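Local coordinates for protein NADPH-dependent aldehyde reductase YqhD (Escherichia coli, PDB 4QGS) that reduces a broad range of short-chain aldehydes to the corresponding alcohols with NADPH, using one catalytic zinc ion per subunit, at residues A[41-47]-A[97-103]; A[144-148]-A[181-186]; A[277-282]-A[295-300]; A[283-287]-A[366-371]. All blocks are in the same frame, centred on the assembly; numbering follows the deposited sequence. Where two conformers were deposited one is given.

Interaction 1: A[41-47]-A[97-103]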
loop_
_atom_site.group_PDB
_atom_site.type_symbol
_atom_site.label_atom_id
_atom_site.label_comp_id
_atom_site.label_asym_id
_atom_site.label_seq_id
_atom_site.Cartn_x
_atom_site.Cartn_y
_atom_site.Cartn_z
ATOM N N ALA A 41 29.946 -3.688 6.398
ATOM C CA ALA A 41 28.797 -4.564 6.201
ATOM C C ALA A 41 28.953 -5.469 4.978
ATOM O O ALA A 41 29.596 -5.112 3.984
ATOM C CB ALA A 41 27.519 -3.732 6.081
ATOM N N ARG A 42 28.365 -6.660 5.053
ATOM C CA ARG A 42 28.176 -7.463 3.858
ATOM C C ARG A 42 26.725 -7.255 3.434
ATOM O O ARG A 42 25.798 -7.735 4.089
ATOM C CB ARG A 42 28.500 -8.940 4.107
ATOM C CG ARG A 42 28.440 -9.819 2.856
ATOM C CD ARG A 42 29.467 -10.960 2.905
ATOM N NE ARG A 42 30.827 -10.456 3.089
ATOM C CZ ARG A 42 31.883 -11.203 3.404
ATOM N NH1 ARG A 42 31.757 -12.513 3.560
ATOM N NH2 ARG A 42 33.074 -10.634 3.553
ATOM N N VAL A 43 26.542 -6.499 2.358
ATOM C CA VAL A 43 25.225 -6.022 1.950
ATOM C C VAL A 43 24.622 -6.902 0.865
ATOM O O VAL A 43 25.257 -7.163 -0.146
ATOM C CB VAL A 43 25.292 -4.572 1.411
ATOM C CG1 VAL A 43 23.902 -4.068 1.039
ATOM C CG2 VAL A 43 25.956 -3.635 2.422
ATOM N N LEU A 44 23.392 -7.362 1.073
ATOM C CA LEU A 44 22.646 -7.989 -0.013
ATOM C C LEU A 44 21.590 -7.020 -0.542
ATOM O O LEU A 44 20.664 -6.635 0.181
ATOM C CB LEU A 44 21.980 -9.295 0.442
ATOM C CG LEU A 44 21.184 -10.005 -0.662
ATOM C CD1 LEU A 44 22.092 -10.498 -1.769
ATOM C CD2 LEU A 44 20.358 -11.156 -0.087
ATOM N N ILE A 45 21.752 -6.628 -1.798
ATOM C CA ILE A 45 20.777 -5.818 -2.514
ATOM C C ILE A 45 19.729 -6.727 -3.154
ATOM O O ILE A 45 20.067 -7.598 -3.943
ATOM C CB ILE A 45 21.443 -4.984 -3.612
ATOM C CG1 ILE A 45 22.456 -4.018 -3.009
ATOM C CG2 ILE A 45 20.386 -4.247 -4.456
ATOM C CD1 ILE A 45 23.097 -3.117 -4.059
ATOM N N THR A 46 18.465 -6.526 -2.802
ATOM C CA THR A 46 17.389 -7.333 -3.365
ATOM C C THR A 46 16.556 -6.509 -4.338
ATOM O O THR A 46 16.364 -5.311 -4.143
ATOM C CB THR A 46 16.482 -7.890 -2.264
ATOM O OG1 THR A 46 15.917 -6.800 -1.534
ATOM C CG2 THR A 46 17.272 -8.771 -1.306
ATOM N N TYR A 47 16.061 -7.141 -5.396
ATOM C CA TYR A 47 15.167 -6.436 -6.306
ATOM C C TYR A 47 14.224 -7.389 -7.030
ATOM O O TYR A 47 14.270 -8.605 -6.825
ATOM C CB TYR A 47 15.952 -5.610 -7.318
ATOM C CG TYR A 47 16.977 -6.381 -8.122
ATOM C CD1 TYR A 47 16.633 -6.988 -9.324
ATOM C CD2 TYR A 47 18.292 -6.483 -7.691
ATOM C CE1 TYR A 47 17.574 -7.688 -10.066
ATOM C CE2 TYR A 47 19.234 -7.176 -8.423
ATOM C CZ TYR A 47 18.871 -7.776 -9.606
ATOM O OH TYR A 47 19.812 -8.469 -10.336
ATOM N N VAL A 97 25.571 -12.443 5.153
ATOM C CA VAL A 97 25.072 -11.093 4.926
ATOM C C VAL A 97 24.677 -10.445 6.246
ATOM O O VAL A 97 24.075 -11.096 7.102
ATOM C CB VAL A 97 23.864 -11.114 3.965
ATOM C CG1 VAL A 97 23.107 -9.791 3.990
ATOM C CG2 VAL A 97 24.318 -11.483 2.558
ATOM N N THR A 98 25.019 -9.169 6.421
ATOM C CA THR A 98 24.727 -8.461 7.662
ATOM C C THR A 98 23.795 -7.274 7.460
ATOM O O THR A 98 23.431 -6.595 8.420
ATOM C CB THR A 98 26.009 -7.943 8.327
ATOM O OG1 THR A 98 26.643 -7.012 7.442
ATOM C CG2 THR A 98 26.956 -9.092 8.613
ATOM N N PHE A 99 23.432 -7.009 6.211
ATOM C CA PHE A 99 22.516 -5.909 5.922
ATOM C C PHE A 99 21.789 -6.163 4.604
ATOM O O PHE A 99 22.406 -6.554 3.622
ATOM C CB PHE A 99 23.264 -4.569 5.861
ATOM C CG PHE A 99 22.370 -3.370 6.026
ATOM C CD1 PHE A 99 22.214 -2.779 7.264
ATOM C CD2 PHE A 99 21.667 -2.853 4.942
ATOM C CE1 PHE A 99 21.386 -1.686 7.435
ATOM C CE2 PHE A 99 20.831 -1.752 5.104
ATOM C CZ PHE A 99 20.691 -1.172 6.352
ATOM N N LEU A 100 20.474 -5.939 4.591
ATOM C CA LEU A 100 19.673 -6.108 3.379
ATOM C C LEU A 100 19.233 -4.765 2.811
ATOM O O LEU A 100 18.867 -3.870 3.556
ATOM C CB LEU A 100 18.440 -6.977 3.681
ATOM C CG LEU A 100 18.768 -8.406 4.105
ATOM C CD1 LEU A 100 17.622 -9.008 4.917
ATOM C CD2 LEU A 100 19.035 -9.244 2.895
ATOM N N LEU A 101 19.266 -4.620 1.487
ATOM C CA LEU A 101 18.855 -3.358 0.874
ATOM C C LEU A 101 17.864 -3.593 -0.260
ATOM O O LEU A 101 18.245 -3.968 -1.357
ATOM C CB LEU A 101 20.063 -2.581 0.352
ATOM C CG LEU A 101 19.770 -1.197 -0.241
ATOM C CD1 LEU A 101 19.070 -0.283 0.737
ATOM C CD2 LEU A 101 21.065 -0.537 -0.755
ATOM N N ALA A 102 16.587 -3.371 0.028
ATOM C CA ALA A 102 15.544 -3.615 -0.962
ATOM C C ALA A 102 15.440 -2.439 -1.917
ATOM O O ALA A 102 15.266 -1.297 -1.490
ATOM C CB ALA A 102 14.218 -3.859 -0.263
ATOM N N VAL A 103 15.545 -2.719 -3.211
ATOM C CA VAL A 103 15.443 -1.683 -4.223
ATOM C C VAL A 103 14.266 -1.997 -5.143
ATOM O O VAL A 103 14.309 -2.962 -5.903
ATOM C CB VAL A 103 16.746 -1.569 -5.039
ATOM C CG1 VAL A 103 16.636 -0.481 -6.091
ATOM C CG2 VAL A 103 17.933 -1.309 -4.109
#
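Thr98 and Arg42 meet where two neighbouring parallel strands, 42-46 and 99-103, come together in the Rossmann-like nucleotide-binding sheet of the iron-containing alcohol dehydrogenase family. Arg42 N donates to Thr98 OG1 at 3.0 Å, a side-chain oxygen standing in for a strand carbonyl just before strand 99-103 begins. With chi1 at 62°, OG1 sits between the backbone N and carbonyl carbon of Thr98, which turns the hydroxyl toward the backbone of Arg42 in the neighbouring strand. Arg42 O is held twice: by Thr98 N at 2.8 Å in the carbonyl plane, and by Phe99 N through a longer, more bent bond from above that plane. Beyond this the regular parallel pattern takes over, with Leu44 N bonded to Phe99 O, Leu101 N to Leu44 O, Thr46 N to Leu101 O and Val103 N to Thr46 O. The side chains then pack on two faces. On one, Leu44 CD2 runs beside Leu100 CD2 at 3.8 Å, both leucines pointing the same way, while Val97 CG1 closes on Leu44 CB; on the other, Ile45 CG2 meets Val103 CG2 at 3.8 Å. Beta-branched Val43, Ile45 and Val103 favour extended backbones, and the leucines add bulk to both buried faces. Farther out, helix 106-119 covers the Leu100 face and helix 57-64 covers Ile45 and Leu101, while the guanidinium of Arg42 forms a salt bridge with Asp69. Thr46 OG1 hydrogen-bonds to Thr112 OG1 of helix 106-119 and also lies 3.3 Å from Ala102 CA, where the small alanine leaves room for it.

Interaction 2: A[144-148]-A[181-186]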
loop_
_atom_site.group_PDB
_atom_site.type_symbol
_atom_site.label_atom_id
_atom_site.label_comp_id
_atom_site.label_asym_id
_atom_site.label_seq_id
_atom_site.Cartn_x
_atom_site.Cartn_y
_atom_site.Cartn_z
ATOM N N MET A 144 17.750 -3.801 7.740
ATOM C CA MET A 144 17.459 -3.591 6.329
ATOM C C MET A 144 17.046 -2.157 6.062
ATOM O O MET A 144 16.505 -1.481 6.931
ATOM C CB MET A 144 16.375 -4.567 5.841
ATOM C CG MET A 144 15.027 -4.411 6.518
ATOM S SD MET A 144 13.703 -5.172 5.536
ATOM C CE MET A 144 13.705 -4.067 4.122
ATOM N N GLY A 145 17.338 -1.692 4.852
ATOM C CA GLY A 145 16.898 -0.391 4.395
ATOM C C GLY A 145 16.280 -0.593 3.025
ATOM O O GLY A 145 16.235 -1.720 2.512
ATOM N N CYS A 146 15.781 0.483 2.433
ATOM C CA CYS A 146 15.211 0.371 1.097
ATOM C C CYS A 146 15.369 1.650 0.290
ATOM O O CYS A 146 15.579 2.754 0.823
ATOM C CB CYS A 146 13.728 -0.027 1.172
ATOM S SG CYS A 146 12.660 1.161 2.026
ATOM N N VAL A 147 15.297 1.468 -1.016
ATOM C CA VAL A 147 15.253 2.553 -1.969
ATOM C C VAL A 147 13.968 2.337 -2.761
ATOM O O VAL A 147 13.883 1.401 -3.557
ATOM C CB VAL A 147 16.492 2.561 -2.888
ATOM C CG1 VAL A 147 16.413 3.706 -3.888
ATOM C CG2 VAL A 147 17.767 2.670 -2.042
ATOM N N LEU A 148 12.964 3.178 -2.527
ATOM C CA LEU A 148 11.626 2.925 -3.076
ATOM C C LEU A 148 11.372 3.641 -4.398
ATOM O O LEU A 148 11.488 4.859 -4.489
ATOM C CB LEU A 148 10.544 3.322 -2.061
ATOM C CG LEU A 148 10.510 2.531 -0.751
ATOM C CD1 LEU A 148 9.363 2.991 0.151
ATOM C CD2 LEU A 148 10.405 1.030 -1.016
ATOM N N PRO A 181 12.229 -1.293 8.046
ATOM C CA PRO A 181 13.514 -0.779 7.563
ATOM C C PRO A 181 14.088 0.306 8.467
ATOM O O PRO A 181 13.361 1.149 9.007
ATOM C CB PRO A 181 13.171 -0.215 6.174
ATOM C CG PRO A 181 11.714 0.003 6.179
ATOM C CD PRO A 181 11.130 -1.036 7.104
ATOM N N VAL A 182 15.404 0.283 8.642
ATOM C CA VAL A 182 16.051 1.314 9.429
ATOM C C VAL A 182 15.932 2.639 8.683
ATOM O O VAL A 182 15.804 3.687 9.303
ATOM C CB VAL A 182 17.531 0.975 9.721
ATOM C CG1 VAL A 182 17.618 -0.183 10.689
ATOM C CG2 VAL A 182 18.260 0.629 8.450
ATOM N N PHE A 183 15.961 2.587 7.348
ATOM C CA PHE A 183 15.786 3.799 6.546
ATOM C C PHE A 183 15.077 3.515 5.233
ATOM O O PHE A 183 15.043 2.391 4.770
ATOM C CB PHE A 183 17.134 4.473 6.242
ATOM C CG PHE A 183 18.060 3.611 5.436
ATOM C CD1 PHE A 183 17.978 3.581 4.056
ATOM C CD2 PHE A 183 19.003 2.817 6.063
ATOM C CE1 PHE A 183 18.816 2.771 3.319
ATOM C CE2 PHE A 183 19.852 2.007 5.325
ATOM C CZ PHE A 183 19.753 1.982 3.958
ATOM N N ALA A 184 14.541 4.564 4.631
ATOM C CA ALA A 184 13.959 4.459 3.301
ATOM C C ALA A 184 14.390 5.668 2.493
ATOM O O ALA A 184 14.216 6.816 2.938
ATOM C CB ALA A 184 12.425 4.365 3.385
ATOM N N VAL A 185 14.997 5.422 1.330
ATOM C CA VAL A 185 15.324 6.499 0.412
ATOM C C VAL A 185 14.160 6.726 -0.539
ATOM O O VAL A 185 13.785 5.814 -1.277
ATOM C CB VAL A 185 16.588 6.202 -0.424
ATOM C CG1 VAL A 185 16.849 7.342 -1.393
ATOM C CG2 VAL A 185 17.778 5.987 0.496
ATOM N N LEU A 186 13.609 7.936 -0.503
ATOM C CA LEU A 186 12.474 8.332 -1.331
ATOM C C LEU A 186 12.872 9.507 -2.217
ATOM O O LEU A 186 12.885 10.656 -1.772
ATOM C CB LEU A 186 11.271 8.727 -0.455
ATOM C CG LEU A 186 10.330 7.661 0.122
ATOM C CD1 LEU A 186 11.076 6.576 0.851
ATOM C CD2 LEU A 186 9.348 8.325 1.087
HETATM O O HOH W 1 13.508 6.472 -3.990
#
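Val185 O is gripped by two donors, Leu148 N at 3.0 Å and a water at 2.8 Å that also donates to Leu148 O at 2.6 Å. This doubly held carbonyl lies where two parallel strands of the Rossmann-like nucleotide-binding sheet begin to part. At the other end of the pairing Val182 N donates to Met144 O at 2.7 Å, almost straight down the carbonyl bond. Between them Cys146 bonds to the neighbouring strand through both its backbone N and its O: the N reaches Phe183 O at 3.1 Å through a rather bent N-H, and the O receives Val185 N at 2.8 Å with an N-H angle of 174°. One face of the sheet is made by Phe183, whose CG lies between its own backbone N and carbonyl carbon (chi1 62°), a torsion that swings the ring across to the neighbouring strand. There Gly145 CA sits over the centre of one ring face, 3.8 Å from the Phe183 centroid, in a CH-pi contact. Glycine suits the place because a beta carbon would run into the ring. Replacing Phe183 with an alanine would probably open a gap above Gly145 and cost the CH-pi contact that covers its alpha carbon. Val147 and Val185 continue this face side by side, and Val147 also touches Tyr190, an NADP(+)-binding residue. Strand 99-104 flanks Gly145 and Val147, and strand 22-25 adjoins 183-186 at the sheet's edge in this chain. On the reverse face Leu148 CD1 meets Leu186 CD1, and Cys146 SG presses against Ala184 CB at 3.5 Å, a close fit that small side chains allow.

Interaction 3: A[277-282]-A[295-300]. With ZN (zinc ion), chain B.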
loop_
_atom_site.group_PDB
_atom_site.type_symbol
_atom_site.label_atom_id
_atom_site.label_comp_id
_atom_site.label_asym_id
_atom_site.label_seq_id
_atom_site.Cartn_x
_atom_site.Cartn_y
_atom_site.Cartn_z
ATOM N N THR A 277 -13.766 -1.721 1.710
ATOM C CA THR A 277 -13.526 -1.469 0.277
ATOM C C THR A 277 -12.338 -2.300 -0.212
ATOM O O THR A 277 -12.411 -2.944 -1.270
ATOM C CB THR A 277 -13.289 0.028 -0.006
ATOM O OG1 THR A 277 -14.513 0.750 0.215
ATOM C CG2 THR A 277 -12.818 0.263 -1.466
ATOM N N HIS A 278 -11.258 -2.319 0.569
ATOM C CA HIS A 278 -10.121 -3.187 0.272
ATOM C C HIS A 278 -10.494 -4.677 0.254
ATOM O O HIS A 278 -10.093 -5.391 -0.663
ATOM C CB HIS A 278 -8.964 -2.939 1.266
ATOM C CG HIS A 278 -7.949 -1.953 0.765
ATOM N ND1 HIS A 278 -8.192 -0.596 0.704
ATOM C CD2 HIS A 278 -6.702 -2.128 0.253
ATOM C CE1 HIS A 278 -7.139 0.019 0.187
ATOM N NE2 HIS A 278 -6.217 -0.890 -0.089
ATOM N N MET A 279 -11.259 -5.147 1.243
ATOM C CA MET A 279 -11.579 -6.570 1.309
ATOM C C MET A 279 -12.444 -7.004 0.126
ATOM O O MET A 279 -12.203 -8.068 -0.469
ATOM C CB MET A 279 -12.274 -6.903 2.634
ATOM C CG MET A 279 -11.379 -6.662 3.859
ATOM S SD MET A 279 -9.813 -7.561 3.800
ATOM C CE MET A 279 -8.692 -6.261 3.309
ATOM N N LEU A 280 -13.429 -6.177 -0.231
ATOM C CA LEU A 280 -14.289 -6.467 -1.391
ATOM C C LEU A 280 -13.494 -6.377 -2.684
ATOM O O LEU A 280 -13.629 -7.211 -3.582
ATOM C CB LEU A 280 -15.476 -5.502 -1.454
ATOM C CG LEU A 280 -16.583 -5.666 -0.396
ATOM C CD1 LEU A 280 -17.760 -4.746 -0.706
ATOM C CD2 LEU A 280 -17.040 -7.092 -0.341
ATOM N N GLY A 281 -12.654 -5.351 -2.771
ATOM C CA GLY A 281 -11.810 -5.174 -3.934
ATOM C C GLY A 281 -10.867 -6.337 -4.168
ATOM O O GLY A 281 -10.621 -6.720 -5.327
ATOM N N HIS A 282 -10.336 -6.901 -3.087
ATOM C CA HIS A 282 -9.367 -7.989 -3.178
ATOM C C HIS A 282 -9.935 -9.206 -3.917
ATOM O O HIS A 282 -9.210 -9.890 -4.626
ATOM C CB HIS A 282 -8.891 -8.413 -1.784
ATOM C CG HIS A 282 -7.892 -7.478 -1.164
ATOM N ND1 HIS A 282 -7.431 -7.640 0.126
ATOM C CD2 HIS A 282 -7.269 -6.375 -1.647
ATOM C CE1 HIS A 282 -6.568 -6.681 0.410
ATOM N NE2 HIS A 282 -6.452 -5.899 -0.647
ATOM N N THR A 295 -9.922 -2.065 -8.538
ATOM C CA THR A 295 -10.973 -2.676 -7.721
ATOM C C THR A 295 -11.459 -1.697 -6.649
ATOM O O THR A 295 -12.639 -1.710 -6.281
ATOM C CB THR A 295 -10.509 -3.977 -7.048
ATOM O OG1 THR A 295 -9.583 -3.680 -5.990
ATOM C CG2 THR A 295 -9.863 -4.918 -8.092
ATOM N N LEU A 296 -10.559 -0.849 -6.151
ATOM C CA LEU A 296 -10.945 0.141 -5.140
ATOM C C LEU A 296 -11.823 1.240 -5.726
ATOM O O LEU A 296 -12.769 1.705 -5.080
ATOM C CB LEU A 296 -9.696 0.770 -4.483
ATOM C CG LEU A 296 -8.674 -0.202 -3.885
ATOM C CD1 LEU A 296 -7.462 0.570 -3.298
ATOM C CD2 LEU A 296 -9.283 -1.121 -2.834
ATOM N N ALA A 297 -11.495 1.677 -6.936
ATOM C CA ALA A 297 -12.247 2.733 -7.597
ATOM C C ALA A 297 -13.663 2.259 -7.902
ATOM O O ALA A 297 -14.614 3.041 -7.867
ATOM C CB ALA A 297 -11.549 3.165 -8.870
ATOM N N ILE A 298 -13.800 0.969 -8.192
ATOM C CA ILE A 298 -15.116 0.397 -8.419
ATOM C C ILE A 298 -15.923 0.316 -7.115
ATOM O O ILE A 298 -17.063 0.783 -7.041
ATOM C CB ILE A 298 -15.020 -1.027 -9.035
ATOM C CG1 ILE A 298 -14.427 -0.979 -10.455
ATOM C CG2 ILE A 298 -16.390 -1.716 -9.046
ATOM C CD1 ILE A 298 -13.906 -2.310 -10.907
ATOM N N VAL A 299 -15.330 -0.277 -6.086
ATOM C CA VAL A 299 -16.087 -0.571 -4.866
ATOM C C VAL A 299 -16.390 0.670 -4.022
ATOM O O VAL A 299 -17.504 0.800 -3.503
ATOM C CB VAL A 299 -15.354 -1.611 -4.009
ATOM C CG1 VAL A 299 -16.030 -1.792 -2.643
ATOM C CG2 VAL A 299 -15.310 -2.948 -4.773
ATOM N N LEU A 300 -15.422 1.571 -3.872
ATOM C CA LEU A 300 -15.594 2.686 -2.918
ATOM C C LEU A 300 -16.898 3.478 -3.096
ATOM O O LEU A 300 -17.639 3.646 -2.118
ATOM C CB LEU A 300 -14.407 3.659 -2.993
ATOM C CG LEU A 300 -14.447 4.732 -1.892
ATOM C CD1 LEU A 300 -14.094 4.142 -0.541
ATOM C CD2 LEU A 300 -13.495 5.858 -2.253
HETATM ZN ZN ZN B . -4.308 -0.663 -1.060
HETATM O O HOH W 2 -3.594 -2.319 0.008
HETATM O O HOH W 3 -2.198 -0.761 -1.473
#
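His278 and Leu296 meet where segments 277-282 and 295-300, of helices 276-288 and 292-306, cross at 119° in the all-helical C-terminal domain of the iron-containing alcohol dehydrogenase fold. The CB of His278 points away from the partner helix, but a chi1 of -94°, well off the staggered positions, swings the imidazole back beside it. From CG onward the ring lies under Leu296 CD2, which stands 3.8 Å from the ring centroid in a CH-pi contact. ND1 is hydrogen-bonded to Glu212, a second-shell carboxylate that probably strengthens the histidine as a metal ligand and, with the zinc bond at NE2, probably helps fix the ring's rotation. CE1 touches the other leucine branch, Leu296 CD1, at 3.5 Å, while CD2 has Leu296 CD2 as its nearest carbon across the contact. At the tip NE2 binds the zinc at 2.1 Å; two waters, Asp205, His209 and His292 complete the site. A branched leucine is apt here, laying one methyl over the face and the other beside CE1 without competing for a nitrogen. Farther along, Thr277 CG2 faces Val299 CG1 while its OG1 approaches Leu300 CD1, and Val299 CG1 also packs on Leu280 CD1 at 3.9 Å. The helices come nearest at Gly281 and Thr295, with alpha carbons 4.6 Å apart. A beta carbon on Gly281 would collide with Thr295 OG1, which hydrogen-bonds back to His292 O, and Gly281 O lies only 3.2 Å from Thr295 CB.

Interaction 4: A[283-287]-A[366-371]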
loop_
_atom_site.group_PDB
_atom_site.type_symbol
_atom_site.label_atom_id
_atom_site.label_comp_id
_atom_site.label_asym_id
_atom_site.label_seq_id
_atom_site.Cartn_x
_atom_site.Cartn_y
_atom_site.Cartn_z
ATOM N N GLU A 283 -11.223 -9.485 -3.733
ATOM C CA GLU A 283 -11.848 -10.612 -4.434
ATOM C C GLU A 283 -11.965 -10.360 -5.938
ATOM O O GLU A 283 -11.908 -11.308 -6.724
ATOM C CB GLU A 283 -13.231 -10.923 -3.849
ATOM C CG GLU A 283 -13.230 -11.226 -2.357
ATOM C CD GLU A 283 -12.380 -12.418 -1.946
ATOM O OE1 GLU A 283 -11.907 -13.193 -2.797
ATOM O OE2 GLU A 283 -12.188 -12.591 -0.726
ATOM N N LEU A 284 -12.114 -9.096 -6.346
ATOM C CA LEU A 284 -12.128 -8.759 -7.777
ATOM C C LEU A 284 -10.755 -8.990 -8.420
ATOM O O LEU A 284 -10.662 -9.450 -9.560
ATOM C CB LEU A 284 -12.580 -7.306 -7.996
ATOM C CG LEU A 284 -14.043 -7.030 -7.581
ATOM C CD1 LEU A 284 -14.355 -5.537 -7.665
ATOM C CD2 LEU A 284 -15.016 -7.818 -8.494
ATOM N N THR A 285 -9.689 -8.671 -7.692
ATOM C CA THR A 285 -8.350 -8.926 -8.213
ATOM C C THR A 285 -8.094 -10.431 -8.308
ATOM O O THR A 285 -7.619 -10.933 -9.339
ATOM C CB THR A 285 -7.250 -8.271 -7.339
ATOM O OG1 THR A 285 -7.361 -6.843 -7.421
ATOM C CG2 THR A 285 -5.864 -8.712 -7.851
ATOM N N ALA A 286 -8.434 -11.155 -7.245
ATOM C CA ALA A 286 -8.195 -12.594 -7.184
ATOM C C ALA A 286 -8.939 -13.333 -8.287
ATOM O O ALA A 286 -8.399 -14.240 -8.926
ATOM C CB ALA A 286 -8.605 -13.148 -5.819
ATOM N N MET A 287 -10.176 -12.926 -8.529
ATOM C CA MET A 287 -11.013 -13.650 -9.485
ATOM C C MET A 287 -10.888 -13.182 -10.930
ATOM O O MET A 287 -10.962 -14.003 -11.855
ATOM C CB MET A 287 -12.480 -13.572 -9.065
ATOM C CG MET A 287 -13.370 -14.460 -9.919
ATOM S SD MET A 287 -15.036 -14.568 -9.259
ATOM C CE MET A 287 -14.745 -15.425 -7.706
ATOM N N ALA A 366 -20.128 -15.994 -7.233
ATOM C CA ALA A 366 -18.820 -16.593 -6.995
ATOM C C ALA A 366 -17.962 -15.711 -6.084
ATOM O O ALA A 366 -17.209 -16.230 -5.258
ATOM C CB ALA A 366 -18.110 -16.850 -8.305
ATOM N N LEU A 367 -18.080 -14.392 -6.232
ATOM C CA LEU A 367 -17.344 -13.458 -5.367
ATOM C C LEU A 367 -17.771 -13.604 -3.904
ATOM O O LEU A 367 -16.935 -13.620 -2.991
ATOM C CB LEU A 367 -17.550 -12.013 -5.829
ATOM C CG LEU A 367 -16.927 -11.654 -7.177
ATOM C CD1 LEU A 367 -17.475 -10.329 -7.732
ATOM C CD2 LEU A 367 -15.380 -11.607 -7.077
ATOM N N LEU A 368 -19.077 -13.718 -3.688
ATOM C CA LEU A 368 -19.609 -13.837 -2.340
ATOM C C LEU A 368 -19.182 -15.154 -1.696
ATOM O O LEU A 368 -18.911 -15.193 -0.499
ATOM C CB LEU A 368 -21.135 -13.701 -2.349
ATOM C CG LEU A 368 -21.620 -12.329 -2.825
ATOM C CD1 LEU A 368 -23.116 -12.357 -3.125
ATOM C CD2 LEU A 368 -21.284 -11.214 -1.833
ATOM N N LYS A 369 -19.106 -16.218 -2.496
ATOM C CA LYS A 369 -18.584 -17.497 -2.010
ATOM C C LYS A 369 -17.136 -17.345 -1.541
ATOM O O LYS A 369 -16.751 -17.877 -0.511
ATOM C CB LYS A 369 -18.676 -18.574 -3.100
ATOM C CG LYS A 369 -20.100 -19.044 -3.377
ATOM C CD LYS A 369 -20.126 -20.226 -4.350
ATOM C CE LYS A 369 -21.534 -20.790 -4.520
ATOM N NZ LYS A 369 -22.494 -19.830 -5.136
ATOM N N LYS A 370 -16.338 -16.606 -2.304
ATOM C CA LYS A 370 -14.951 -16.367 -1.925
ATOM C C LYS A 370 -14.833 -15.529 -0.660
ATOM O O LYS A 370 -14.014 -15.839 0.208
ATOM C CB LYS A 370 -14.195 -15.699 -3.069
ATOM C CG LYS A 370 -13.706 -16.692 -4.120
ATOM C CD LYS A 370 -12.744 -17.698 -3.487
ATOM C CE LYS A 370 -12.243 -18.716 -4.492
ATOM N NZ LYS A 370 -11.234 -19.638 -3.879
ATOM N N LEU A 371 -15.634 -14.470 -0.551
ATOM C CA LEU A 371 -15.673 -13.688 0.686
ATOM C C LEU A 371 -15.962 -14.580 1.879
ATOM O O LEU A 371 -15.304 -14.471 2.917
ATOM C CB LEU A 371 -16.733 -12.592 0.626
ATOM C CG LEU A 371 -16.489 -11.303 -0.150
ATOM C CD1 LEU A 371 -17.775 -10.503 -0.070
ATOM C CD2 LEU A 371 -15.296 -10.503 0.420
#
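Glu283 and Leu371 bring together helices 276-288 and 364-373, whose segments 283-287 and 366-371 cross at 111° in the helical C-terminal domain. Apolar packing does most of the joining. Leu367 lies at its centre: CD2 rests 3.7 Å from Met287 SD, while the other branch, CD1, meets Leu284 CD2 at 3.6 Å, the two leucines crossing at about a right angle. Met287 reaches over with CG opposite its backbone N (chi1 -172°) and a bend at the sulfur, and this brings CE to 3.7 Å from Ala366 CB. A flexible thioether suits this partly exposed border, and the small alanine lets it approach closely. The acidic residue joins in through its carbon chain, since Glu283 CG lies 3.5 Å from Leu371 CD2.

Leu367 CD2 also lays a methyl against a backbone carbonyl, 3.5 Å from Glu283 O. The polar contribution is of another kind, for no hydrogen bond links the two segments. Bent at chi2 (-60°), Glu283 brings its carboxylate across the start of the Lys370 side chain, so that OE1 touches Lys370 CB at 3.4 Å, while the lysine NZ stays 6.6 Å from OE1. OE2 is hydrogen-bonded to His374 ND1, and Tyr394 of helix 387-396 packs on both Glu283 and Leu367. A leucine in place of Glu283 would probably leave His374 ND1 without its carboxylate mate. The chemistry thus implies a junction in which apolar carbon and sulfur groups probably set how the helices sit, while one buried carboxylate, its charge probably eased by His374, ties helix 276-288 to the chain following helix 364-373.

The four contacts fall into two pairs, one in each part of the chain. Interactions 1 and 2, with centres 11 Å apart, belong to the same parallel sheet, in which strands 99-104 and 144-148 are neighbours; Ala102 O probably accepts a hydrogen bond from Val147 N at 2.8 Å. Interactions 3 and 4, also 11 Å apart between centres, share helix 276-288, and their segments alternate along the chain. The pairs follow each other in sequence, and interactions 2 and 3 lie about 16 Å apart at their nearest atoms. Such a layout places the cofactor-binding sheet and the zinc-bearing helices in separate regions, consistent with a catalytic cleft between two domains.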